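Local coordinates for putative rubredoxin reductase (Rhodopseudomonas palustris, PDB 3FG2), which probably passes electrons from NADH through its bound FAD to a ferredoxin that serves the cytochrome P450 CYP199A2, at residues Q261-S271 with V303-Y314. Numbering follows the deposited sequence.
Sequences QQLLTSDPHIS and VAARLTGDAKPY
Arg-306, in the last turn of helix 293-306, reaches Ser-271 on the edge strand of the parallel, Rossmann-type FAD-binding sheet, so its side chain ties helix end to sheet edge. NH2 donates to Ser-271 OG over 2.6 Å, nearly straight at 165° and within the guanidinium plane, while NH1 gives the same oxygen a weak second bond. NH1 also points to the carbonyl oxygen of Gln-262, short at 2.6 Å but poorly angled and therefore weak. Arginine suits the place because one flat group serves a hydroxyl and a carbonyl from its edge; its chain runs out extended to CD and then turns about the CG-CD bond (chi3 75°), bringing that edge to both. Leu-264 lies over one face, its CD2 3.0 Å from Arg-306 NH2, a tight fit. A leucine in place of Arg-306 would probably leave Ser-271 OG and the Gln-262 carbonyl without these donors and remove the polar tie between helix end and strand.

Farther along, Tyr-314 N donates to Gln-261 O in a nearly straight bond of 2.8 Å, holding the chain beyond the helix against the 261-264 loop. Beside this bond, the buried, apolar Leu-263 packs between the helix and the chain that follows it: CD1 meets Val-303 CG2, and CD2 meets Tyr-314 CB at 3.9 Å. The tyrosine ring continues inward to an edge-to-face contact with Phe-279. At the outer margin, Gln-262 lays its extended chain across the chain at 311-313, CG near Lys-312 O, and small Ala-311 accommodates its amide, with OE1 3.5 Å from the Ala-311 CB methyl.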
loop_
_atom_site.group_PDB
_atom_site.type_symbol
_atom_site.label_atom_id
_atom_site.label_comp_id
_atom_site.label_asym_id
_atom_site.label_seq_id
_atom_site.Cartn_x
_atom_site.Cartn_y
_atom_site.Cartn_z
ATOM N N GLN A 261 18.856 -9.807 2.979
ATOM C CA GLN A 261 17.927 -10.511 3.863
ATOM C C GLN A 261 17.640 -9.772 5.164
ATOM O O GLN A 261 16.567 -9.917 5.747
ATOM C CB GLN A 261 18.468 -11.897 4.206
ATOM C CG GLN A 261 18.584 -12.830 3.024
ATOM C CD GLN A 261 19.251 -14.150 3.380
ATOM O OE1 GLN A 261 19.399 -15.029 2.528
ATOM N NE2 GLN A 261 19.660 -14.294 4.640
ATOM N N GLN A 262 18.598 -8.981 5.624
ATOM C CA GLN A 262 18.415 -8.258 6.869
ATOM C C GLN A 262 17.986 -6.817 6.670
ATOM O O GLN A 262 18.032 -6.012 7.604
ATOM C CB GLN A 262 19.691 -8.338 7.705
ATOM C CG GLN A 262 19.849 -9.682 8.410
ATOM C CD GLN A 262 21.239 -9.889 8.982
ATOM O OE1 GLN A 262 21.841 -8.966 9.537
ATOM N NE2 GLN A 262 21.751 -11.109 8.861
ATOM N N LEU A 263 17.560 -6.505 5.449
ATOM C CA LEU A 263 17.086 -5.172 5.094
ATOM C C LEU A 263 18.177 -4.110 5.198
ATOM O O LEU A 263 17.912 -2.949 5.518
ATOM C CB LEU A 263 15.878 -4.807 5.971
ATOM C CG LEU A 263 14.859 -5.959 6.050
ATOM C CD1 LEU A 263 13.693 -5.597 6.955
ATOM C CD2 LEU A 263 14.374 -6.282 4.651
ATOM N N LEU A 264 19.409 -4.527 4.912
ATOM C CA LEU A 264 20.565 -3.640 4.940
ATOM C C LEU A 264 21.014 -3.326 3.522
ATOM O O LEU A 264 21.039 -4.212 2.664
ATOM C CB LEU A 264 21.730 -4.298 5.686
ATOM C CG LEU A 264 21.712 -4.260 7.213
ATOM C CD1 LEU A 264 22.723 -5.255 7.776
ATOM C CD2 LEU A 264 22.022 -2.842 7.681
ATOM N N THR A 265 21.358 -2.063 3.278
ATOM C CA THR A 265 21.842 -1.657 1.962
ATOM C C THR A 265 23.296 -2.103 1.875
ATOM O O THR A 265 23.796 -2.782 2.772
ATOM C CB THR A 265 21.817 -0.137 1.783
ATOM O OG1 THR A 265 22.734 0.461 2.712
ATOM C CG2 THR A 265 20.403 0.412 2.013
ATOM N N SER A 266 23.976 -1.727 0.799
ATOM C CA SER A 266 25.376 -2.095 0.640
ATOM C C SER A 266 26.211 -1.333 1.670
ATOM O O SER A 266 27.377 -1.648 1.899
ATOM C CB SER A 266 25.847 -1.758 -0.772
ATOM O OG SER A 266 25.604 -0.394 -1.055
ATOM N N ASP A 267 25.606 -0.327 2.291
ATOM C CA ASP A 267 26.299 0.453 3.302
ATOM C C ASP A 267 25.782 0.145 4.693
ATOM O O ASP A 267 24.683 0.578 5.067
ATOM C CB ASP A 267 26.138 1.960 3.066
ATOM C CG ASP A 267 26.837 2.804 4.149
ATOM O OD1 ASP A 267 26.593 4.026 4.227
ATOM O OD2 ASP A 267 27.646 2.244 4.923
ATOM N N PRO A 268 26.550 -0.623 5.481
ATOM C CA PRO A 268 26.034 -0.886 6.823
ATOM C C PRO A 268 25.864 0.524 7.386
ATOM O O PRO A 268 26.505 1.448 6.896
ATOM C CB PRO A 268 27.166 -1.676 7.476
ATOM C CG PRO A 268 28.389 -1.176 6.760
ATOM C CD PRO A 268 27.926 -1.120 5.329
ATOM N N HIS A 269 25.005 0.690 8.383
ATOM C CA HIS A 269 24.710 2.004 8.971
ATOM C C HIS A 269 23.482 2.540 8.246
ATOM O O HIS A 269 22.927 3.562 8.640
ATOM C CB HIS A 269 25.836 3.033 8.781
ATOM C CG HIS A 269 27.168 2.606 9.314
ATOM N ND1 HIS A 269 28.318 3.335 9.096
ATOM C CD2 HIS A 269 27.544 1.517 10.027
ATOM C CE1 HIS A 269 29.344 2.713 9.650
ATOM N NE2 HIS A 269 28.901 1.607 10.221
ATOM N N ILE A 270 23.072 1.861 7.176
ATOM C CA ILE A 270 21.902 2.292 6.417
ATOM C C ILE A 270 20.966 1.154 6.003
ATOM O O ILE A 270 21.334 0.268 5.218
ATOM C CB ILE A 270 22.308 3.070 5.144
ATOM C CG1 ILE A 270 23.108 4.316 5.529
ATOM C CG2 ILE A 270 21.058 3.494 4.373
ATOM C CD1 ILE A 270 23.429 5.239 4.359
ATOM N N SER A 271 19.747 1.194 6.531
ATOM C CA SER A 271 18.730 0.192 6.213
ATOM C C SER A 271 17.571 0.833 5.460
ATOM O O SER A 271 17.379 2.051 5.511
ATOM C CB SER A 271 18.180 -0.446 7.492
ATOM O OG SER A 271 19.147 -1.266 8.112
ATOM N N VAL A 303 14.117 -4.818 11.665
ATOM C CA VAL A 303 15.227 -3.884 11.810
ATOM C C VAL A 303 15.429 -3.519 13.277
ATOM O O VAL A 303 16.558 -3.512 13.767
ATOM C CB VAL A 303 14.981 -2.597 10.996
ATOM C CG1 VAL A 303 15.977 -1.509 11.400
ATOM C CG2 VAL A 303 15.122 -2.902 9.519
ATOM N N ALA A 304 14.337 -3.217 13.971
ATOM C CA ALA A 304 14.412 -2.863 15.381
ATOM C C ALA A 304 15.069 -4.003 16.150
ATOM O O ALA A 304 15.880 -3.775 17.048
ATOM C CB ALA A 304 13.027 -2.601 15.929
ATOM N N ALA A 305 14.721 -5.233 15.786
ATOM C CA ALA A 305 15.273 -6.403 16.449
ATOM C C ALA A 305 16.765 -6.519 16.181
ATOM O O ALA A 305 17.537 -6.917 17.058
ATOM C CB ALA A 305 14.557 -7.657 15.973
ATOM N N ARG A 306 17.171 -6.163 14.968
ATOM C CA ARG A 306 18.578 -6.237 14.593
ATOM C C ARG A 306 19.406 -5.187 15.328
ATOM O O ARG A 306 20.386 -5.507 15.996
ATOM C CB ARG A 306 18.734 -6.034 13.085
ATOM C CG ARG A 306 20.087 -6.461 12.533
ATOM C CD ARG A 306 20.229 -6.037 11.085
ATOM N NE ARG A 306 20.464 -4.601 11.001
ATOM C CZ ARG A 306 19.927 -3.799 10.093
ATOM N NH1 ARG A 306 19.104 -4.283 9.173
ATOM N NH2 ARG A 306 20.220 -2.507 10.112
ATOM N N LEU A 307 19.001 -3.930 15.205
ATOM C CA LEU A 307 19.722 -2.835 15.839
ATOM C C LEU A 307 19.797 -2.958 17.357
ATOM O O LEU A 307 20.390 -2.100 18.017
ATOM C CB LEU A 307 19.076 -1.498 15.466
ATOM C CG LEU A 307 19.001 -1.178 13.972
ATOM C CD1 LEU A 307 18.325 0.172 13.765
ATOM C CD2 LEU A 307 20.399 -1.170 13.384
ATOM N N THR A 308 19.199 -4.012 17.912
ATOM C CA THR A 308 19.226 -4.210 19.357
ATOM C C THR A 308 19.731 -5.579 19.778
ATOM O O THR A 308 19.621 -5.930 20.953
ATOM C CB THR A 308 17.831 -4.017 20.016
ATOM O OG1 THR A 308 16.956 -5.083 19.627
ATOM C CG2 THR A 308 17.227 -2.678 19.623
ATOM N N GLY A 309 20.271 -6.363 18.851
ATOM C CA GLY A 309 20.767 -7.664 19.260
ATOM C C GLY A 309 20.646 -8.841 18.315
ATOM O O GLY A 309 21.659 -9.326 17.809
ATOM N N ASP A 310 19.433 -9.339 18.085
ATOM C CA ASP A 310 19.299 -10.478 17.180
ATOM C C ASP A 310 19.020 -10.079 15.738
ATOM O O ASP A 310 17.941 -9.580 15.402
ATOM C CB ASP A 310 18.232 -11.480 17.662
ATOM C CG ASP A 310 16.866 -10.859 17.824
ATOM O OD1 ASP A 310 15.858 -11.583 17.631
ATOM O OD2 ASP A 310 16.802 -9.656 18.158
ATOM N N ALA A 311 20.021 -10.293 14.894
ATOM C CA ALA A 311 19.910 -9.991 13.483
ATOM C C ALA A 311 19.427 -11.269 12.816
ATOM O O ALA A 311 20.127 -12.283 12.832
ATOM C CB ALA A 311 21.261 -9.587 12.927
ATOM N N LYS A 312 18.225 -11.222 12.246
ATOM C CA LYS A 312 17.650 -12.383 11.575
ATOM C C LYS A 312 17.132 -12.034 10.191
ATOM O O LYS A 312 16.819 -10.884 9.909
ATOM C CB LYS A 312 16.488 -12.954 12.390
ATOM C CG LYS A 312 16.891 -13.765 13.598
ATOM C CD LYS A 312 15.654 -14.307 14.284
ATOM C CE LYS A 312 15.999 -15.429 15.235
ATOM N NZ LYS A 312 16.671 -16.559 14.531
ATOM N N PRO A 313 17.043 -13.031 9.303
ATOM C CA PRO A 313 16.545 -12.786 7.949
ATOM C C PRO A 313 15.088 -12.353 8.030
ATOM O O PRO A 313 14.310 -12.930 8.790
ATOM C CB PRO A 313 16.687 -14.147 7.276
ATOM C CG PRO A 313 17.858 -14.753 7.978
ATOM C CD PRO A 313 17.592 -14.392 9.423
ATOM N N TYR A 314 14.723 -11.332 7.263
ATOM C CA TYR A 314 13.346 -10.852 7.253
ATOM C C TYR A 314 12.432 -11.950 6.706
ATOM O O TYR A 314 12.726 -12.542 5.665
ATOM C CB TYR A 314 13.217 -9.608 6.372
ATOM C CG TYR A 314 11.789 -9.190 6.201
ATOM C CD1 TYR A 314 11.057 -8.718 7.289
ATOM C CD2 TYR A 314 11.137 -9.338 4.975
ATOM C CE1 TYR A 314 9.705 -8.409 7.174
ATOM C CE2 TYR A 314 9.770 -9.030 4.845
ATOM C CZ TYR A 314 9.066 -8.566 5.956
ATOM O OH TYR A 314 7.733 -8.253 5.867
#